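Local coordinates for protein Xaa-Pro dipeptidase (Pyrococcus horikoshii, PDB 1WY2) that probably splits dipeptides that end in proline, releasing the amino acid and proline, as a homodimeric metallopeptidase with two metal ions per subunit, at residues Ile151-Glu156 with Arg161-Lys166; Ala192-Val197 with Tyr280-Leu285. All coordinates share one frame; numbering follows the deposited sequence. Where two conformers were deposited one is given.

Contact 1: Ile151-Glu156 with Arg161-Lys166; sequences IEEITE and REVAAK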
loop_
_atom_site.group_PDB
_atom_site.type_symbol
_atom_site.label_atom_id
_atom_site.label_comp_id
_atom_site.label_asym_id
_atom_site.label_seq_id
_atom_site.Cartn_x
_atom_site.Cartn_y
_atom_site.Cartn_z
ATOM N N ILE A 151 -12.164 -17.683 14.153
ATOM C CA ILE A 151 -12.293 -18.428 15.399
ATOM C C ILE A 151 -12.669 -19.881 15.127
ATOM O O ILE A 151 -12.136 -20.797 15.754
ATOM C CB ILE A 151 -13.353 -17.764 16.312
ATOM C CG1 ILE A 151 -12.842 -16.393 16.767
ATOM C CG2 ILE A 151 -13.648 -18.648 17.518
ATOM C CD1 ILE A 151 -13.851 -15.590 17.576
ATOM N N GLU A 152 -13.572 -20.088 14.176
ATOM C CA GLU A 152 -14.025 -21.428 13.828
ATOM C C GLU A 152 -12.936 -22.222 13.104
ATOM O O GLU A 152 -12.853 -23.444 13.238
ATOM C CB GLU A 152 -15.271 -21.333 12.942
ATOM C CG GLU A 152 -16.054 -22.629 12.801
ATOM C CD GLU A 152 -16.621 -23.111 14.123
ATOM O OE1 GLU A 152 -17.162 -22.273 14.878
ATOM O OE2 GLU A 152 -16.534 -24.325 14.403
ATOM N N GLU A 153 -12.097 -21.519 12.349
ATOM C CA GLU A 153 -11.027 -22.151 11.585
ATOM C C GLU A 153 -9.776 -22.443 12.404
ATOM O O GLU A 153 -8.999 -23.338 12.068
ATOM C CB GLU A 153 -10.649 -21.265 10.398
ATOM C CG GLU A 153 -9.570 -21.850 9.503
ATOM C CD GLU A 153 -9.992 -23.157 8.861
ATOM O OE1 GLU A 153 -11.074 -23.188 8.239
ATOM O OE2 GLU A 153 -9.240 -24.149 8.975
ATOM N N ILE A 154 -9.582 -21.687 13.476
ATOM C CA ILE A 154 -8.411 -21.866 14.318
ATOM C C ILE A 154 -8.496 -23.098 15.213
ATOM O O ILE A 154 -9.397 -23.227 16.043
ATOM C CB ILE A 154 -8.172 -20.609 15.181
ATOM C CG1 ILE A 154 -7.694 -19.465 14.282
ATOM C CG2 ILE A 154 -7.158 -20.904 16.278
ATOM C CD1 ILE A 154 -7.647 -18.116 14.964
ATOM N N THR A 155 -7.546 -24.005 15.017
ATOM C CA THR A 155 -7.451 -25.237 15.792
ATOM C C THR A 155 -5.987 -25.657 15.783
ATOM O O THR A 155 -5.215 -25.217 14.930
ATOM C CB THR A 155 -8.291 -26.377 15.170
ATOM O OG1 THR A 155 -7.868 -26.601 13.820
ATOM C CG2 THR A 155 -9.771 -26.027 15.185
ATOM N N GLU A 156 -5.599 -26.502 16.731
ATOM C CA GLU A 156 -4.219 -26.956 16.794
ATOM C C GLU A 156 -3.827 -27.585 15.461
ATOM O O GLU A 156 -4.598 -28.346 14.874
ATOM C CB GLU A 156 -4.049 -27.967 17.933
ATOM C CG GLU A 156 -4.930 -29.198 17.813
ATOM C CD GLU A 156 -5.166 -29.875 19.150
ATOM O OE1 GLU A 156 -5.804 -29.248 20.023
ATOM O OE2 GLU A 156 -4.717 -31.025 19.334
ATOM N N ARG A 161 -1.014 -18.434 8.404
ATOM C CA ARG A 161 -1.236 -17.881 7.072
ATOM C C ARG A 161 -2.433 -18.496 6.358
ATOM O O ARG A 161 -3.118 -17.817 5.593
ATOM C CB ARG A 161 0.015 -18.071 6.214
ATOM C CG ARG A 161 -0.139 -17.581 4.783
ATOM C CD ARG A 161 0.934 -16.574 4.445
ATOM N NE ARG A 161 2.252 -17.042 4.860
ATOM C CZ ARG A 161 3.299 -16.248 5.042
ATOM N NH1 ARG A 161 3.184 -14.943 4.846
ATOM N NH2 ARG A 161 4.458 -16.758 5.434
ATOM N N GLU A 162 -2.683 -19.781 6.592
ATOM C CA GLU A 162 -3.807 -20.443 5.944
ATOM C C GLU A 162 -5.124 -19.935 6.512
ATOM O O GLU A 162 -6.116 -19.822 5.790
ATOM C CB GLU A 162 -3.688 -21.966 6.093
ATOM C CG GLU A 162 -2.651 -22.565 5.146
ATOM C CD GLU A 162 -2.409 -24.047 5.363
ATOM O OE1 GLU A 162 -3.352 -24.767 5.756
ATOM O OE2 GLU A 162 -1.273 -24.495 5.114
ATOM N N VAL A 163 -5.132 -19.626 7.807
ATOM C CA VAL A 163 -6.333 -19.096 8.437
ATOM C C VAL A 163 -6.579 -17.722 7.816
ATOM O O VAL A 163 -7.706 -17.378 7.451
ATOM C CB VAL A 163 -6.151 -18.941 9.969
ATOM C CG1 VAL A 163 -7.358 -18.226 10.572
ATOM C CG2 VAL A 163 -5.976 -20.315 10.607
ATOM N N ALA A 164 -5.512 -16.942 7.688
ATOM C CA ALA A 164 -5.613 -15.611 7.103
ATOM C C ALA A 164 -6.161 -15.699 5.683
ATOM O O ALA A 164 -7.047 -14.936 5.301
ATOM C CB ALA A 164 -4.245 -14.932 7.099
ATOM N N ALA A 165 -5.640 -16.642 4.905
ATOM C CA ALA A 165 -6.086 -16.805 3.529
ATOM C C ALA A 165 -7.585 -17.091 3.458
ATOM O O ALA A 165 -8.293 -16.527 2.626
ATOM C CB ALA A 165 -5.304 -17.934 2.860
ATOM N N LYS A 166 -8.067 -17.954 4.346
ATOM C CA LYS A 166 -9.478 -18.321 4.364
ATOM C C LYS A 166 -10.407 -17.154 4.692
ATOM O O LYS A 166 -11.429 -16.972 4.032
ATOM C CB LYS A 166 -9.708 -19.457 5.367
ATOM C CG LYS A 166 -11.136 -19.990 5.418
ATOM C CD LYS A 166 -11.498 -20.763 4.157
ATOM C CE LYS A 166 -12.892 -21.368 4.260
ATOM N NZ LYS A 166 -13.007 -22.313 5.410
#
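In the helical hairpin made by helices 130-153 and 160-173 of the M24 domain, Glu-153 and Ile-154 meet Val-163 and Lys-166 across the connecting turn. The backbones come closest at Glu-153 and Val-163, whose CA atoms are 6.4 Å apart. Both methyls of Val-163 face Ile-154 CG1, CG1 at 3.9 Å and CG2 slightly farther, the two side chains crossing at about a right angle. Val-163 CG2 also lies 4.1 Å from Glu-153 CG, where the two side chains run past each other in opposite directions. With CG anti to the backbone N (chi1 -178°) and a bend at chi2, Glu-153 brings its CG alongside Val-163 CG2 and carries its carboxylate to the outer side. There OE1 forms a long salt bridge of 3.5 Å with Lys-166 NZ, while OE2 is held by Lys-158 of the turn, so the carboxylate is shared between two lysines.

Ile-154, the first residue to leave helical geometry, is buried and also packs on Val-209 and Ile-211 of strand 208-217. On helix 160-173, Ala-164 and Ala-165 pack on Lys-172 of the second subunit. The arrangement is that of an alpha-alpha hairpin whose outer side carries the Glu-153 to Lys-166 salt bridge and whose inner side, through Ile-154, packs on strand 208-217 of the pita-bread fold of the M24 family.

Contact 2: Ala192-Val197 with Tyr280-Leu285; sequences ALPHGV and YFNHSL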
loop_
_atom_site.group_PDB
_atom_site.type_symbol
_atom_site.label_atom_id
_atom_site.label_comp_id
_atom_site.label_asym_id
_atom_site.label_seq_id
_atom_site.Cartn_x
_atom_site.Cartn_y
_atom_site.Cartn_z
ATOM N N ALA A 192 2.740 -11.910 21.116
ATOM C CA ALA A 192 3.463 -10.854 21.826
ATOM C C ALA A 192 3.958 -9.783 20.856
ATOM O O ALA A 192 4.519 -8.769 21.268
ATOM C CB ALA A 192 4.649 -11.448 22.598
ATOM N N LEU A 193 3.756 -10.022 19.563
ATOM C CA LEU A 193 4.156 -9.078 18.522
ATOM C C LEU A 193 2.891 -8.331 18.108
ATOM O O LEU A 193 2.025 -8.898 17.450
ATOM C CB LEU A 193 4.723 -9.835 17.317
ATOM C CG LEU A 193 5.874 -10.798 17.617
ATOM C CD1 LEU A 193 6.220 -11.596 16.369
ATOM C CD2 LEU A 193 7.076 -10.009 18.115
ATOM N N PRO A 194 2.767 -7.049 18.485
ATOM C CA PRO A 194 1.567 -6.290 18.119
ATOM C C PRO A 194 1.181 -6.421 16.647
ATOM O O PRO A 194 0.008 -6.609 16.327
ATOM C CB PRO A 194 1.933 -4.861 18.511
ATOM C CG PRO A 194 2.832 -5.074 19.706
ATOM C CD PRO A 194 3.719 -6.199 19.224
ATOM N N HIS A 195 2.163 -6.332 15.756
ATOM C CA HIS A 195 1.898 -6.451 14.323
ATOM C C HIS A 195 2.381 -7.779 13.740
ATOM O O HIS A 195 2.963 -7.815 12.656
ATOM C CB HIS A 195 2.546 -5.285 13.571
ATOM C CG HIS A 195 1.851 -3.976 13.779
ATOM N ND1 HIS A 195 2.401 -2.771 13.398
ATOM C CD2 HIS A 195 0.643 -3.684 14.319
ATOM C CE1 HIS A 195 1.562 -1.793 13.693
ATOM N NE2 HIS A 195 0.488 -2.321 14.253
ATOM N N GLY A 196 2.120 -8.869 14.460
ATOM C CA GLY A 196 2.536 -10.183 14.002
ATOM C C GLY A 196 1.689 -10.734 12.869
ATOM O O GLY A 196 0.852 -11.610 13.077
ATOM N N VAL A 197 1.907 -10.218 11.663
ATOM C CA VAL A 197 1.162 -10.670 10.495
ATOM C C VAL A 197 1.216 -12.196 10.396
ATOM O O VAL A 197 2.241 -12.811 10.703
ATOM C CB VAL A 197 1.731 -10.031 9.210
ATOM C CG1 VAL A 197 1.029 -10.594 7.980
ATOM C CG2 VAL A 197 1.543 -8.521 9.270
ATOM N N TYR A 280 4.281 -2.859 29.152
ATOM C CA TYR A 280 3.910 -3.815 28.117
ATOM C C TYR A 280 2.741 -3.415 27.212
ATOM O O TYR A 280 2.336 -4.182 26.341
ATOM C CB TYR A 280 3.674 -5.181 28.774
ATOM C CG TYR A 280 4.922 -5.684 29.481
ATOM C CD1 TYR A 280 6.064 -6.025 28.756
ATOM C CD2 TYR A 280 4.986 -5.755 30.874
ATOM C CE1 TYR A 280 7.241 -6.418 29.398
ATOM C CE2 TYR A 280 6.163 -6.148 31.527
ATOM C CZ TYR A 280 7.283 -6.475 30.779
ATOM O OH TYR A 280 8.453 -6.847 31.407
ATOM N N PHE A 281 2.207 -2.214 27.429
ATOM C CA PHE A 281 1.132 -1.651 26.607
ATOM C C PHE A 281 1.952 -0.627 25.825
ATOM O O PHE A 281 1.964 0.559 26.150
ATOM C CB PHE A 281 0.085 -0.974 27.509
ATOM C CG PHE A 281 -1.015 -0.244 26.763
ATOM C CD1 PHE A 281 -1.222 -0.437 25.399
ATOM C CD2 PHE A 281 -1.848 0.641 27.445
ATOM C CE1 PHE A 281 -2.247 0.245 24.727
ATOM C CE2 PHE A 281 -2.874 1.328 26.787
ATOM C CZ PHE A 281 -3.072 1.127 25.423
ATOM N N ASN A 282 2.657 -1.112 24.802
ATOM C CA ASN A 282 3.573 -0.287 24.014
ATOM C C ASN A 282 3.096 0.434 22.757
ATOM O O ASN A 282 3.881 0.658 21.835
ATOM C CB ASN A 282 4.804 -1.118 23.652
ATOM C CG ASN A 282 4.441 -2.419 22.967
ATOM O OD1 ASN A 282 3.367 -2.544 22.381
ATOM N ND2 ASN A 282 5.343 -3.391 23.025
ATOM N N HIS A 283 1.823 0.796 22.707
ATOM C CA HIS A 283 1.306 1.531 21.563
ATOM C C HIS A 283 0.136 2.387 22.014
ATOM O O HIS A 283 -0.313 2.273 23.151
ATOM C CB HIS A 283 0.900 0.584 20.417
ATOM C CG HIS A 283 -0.129 -0.441 20.788
ATOM N ND1 HIS A 283 -1.447 -0.124 21.037
ATOM C CD2 HIS A 283 -0.037 -1.788 20.905
ATOM C CE1 HIS A 283 -2.125 -1.231 21.288
ATOM N NE2 HIS A 283 -1.291 -2.255 21.215
ATOM N N SER A 284 -0.334 3.261 21.132
ATOM C CA SER A 284 -1.450 4.140 21.449
ATOM C C SER A 284 -2.733 3.338 21.626
ATOM O O SER A 284 -2.834 2.202 21.166
ATOM C CB SER A 284 -1.638 5.165 20.329
ATOM O OG SER A 284 -1.892 4.521 19.095
ATOM N N LEU A 285 -3.717 3.936 22.288
ATOM C CA LEU A 285 -4.986 3.260 22.513
ATOM C C LEU A 285 -5.764 3.044 21.220
ATOM O O LEU A 285 -6.505 2.075 21.094
ATOM C CB LEU A 285 -5.852 4.064 23.486
ATOM C CG LEU A 285 -7.236 3.469 23.767
ATOM C CD1 LEU A 285 -7.082 2.091 24.407
ATOM C CD2 LEU A 285 -8.018 4.405 24.683
HETATM O O HOH W 1 5.953 -6.219 21.833
#
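Pro-194 is the residue of the loop 192-197 that touches the other loop directly, and it meets Asn-282 and His-283 there. Its CG lies 3.7 Å from Asn-282 OD1, the pyrrolidine ring and the amide side chain crossing at about a right angle. OD1 is buried by this approach and has no hydrogen-bonding partner in the model. The other end of the same amide is better served: ND2 donates to a water at 3.1 Å, and that water donates to Ala-192 O at 3.0 Å, bridging the two loops. The Asn-282 side chain projects between its own backbone N and carbonyl carbon (chi1 54°), which carries the amide toward the proline. Beside it, Pro-194 CB approaches the imidazole of His-283 obliquely, with CD2 at 4.4 Å.

The second shell fixes these groups. His-283 ND1 donates a hydrogen bond to Ser-284 O at 2.7 Å, with an N-H...O angle of 166° and the oxygen almost exactly in the ring plane, and NE2 is hydrogen-bonded to Tyr-320 OH, so both ring nitrogens are engaged and the rotation of the imidazole is set. One face of that ring is met by Phe-281 CD1, 4.3 Å above its plane. Pro-194 itself sits in a type I turn from Leu-193 to Gly-196, closed by Gly-196 N to Leu-193 O at 3.0 Å, and packs on Tyr-320 of strand 312-321.

Farther out, Glu-60 of the second subunit bonds His-195 ND1, and Leu-59 of that subunit packs on both histidines. The His-283 side chain lies about 8 Å from a bound zinc ion, and this pairing of loops beside a dinuclear metal centre, capped by the partner subunit, fits the active-site rim of a prolidase of the M24 family.

In the fold
After the N-terminal domain, the chain runs along helix 130-153, and contact 1 closes at once across the short turn into helix 160-173. The strands 178-179 and 184-187 follow, and only then does the loop 192-197 open contact 2. That contact spans 82 residues, including the two metal-binding aspartates Asp-212 and Asp-223 and helices 235-254 and 261-274, before 280-285 returns to close it. The two are therefore in series, neither enclosing nor crossing the other, with centres 21 Å apart. Contact 1 is a local hairpin on the sheet, whereas contact 2 brings distant loops together near the zinc ions; both also reach the second subunit.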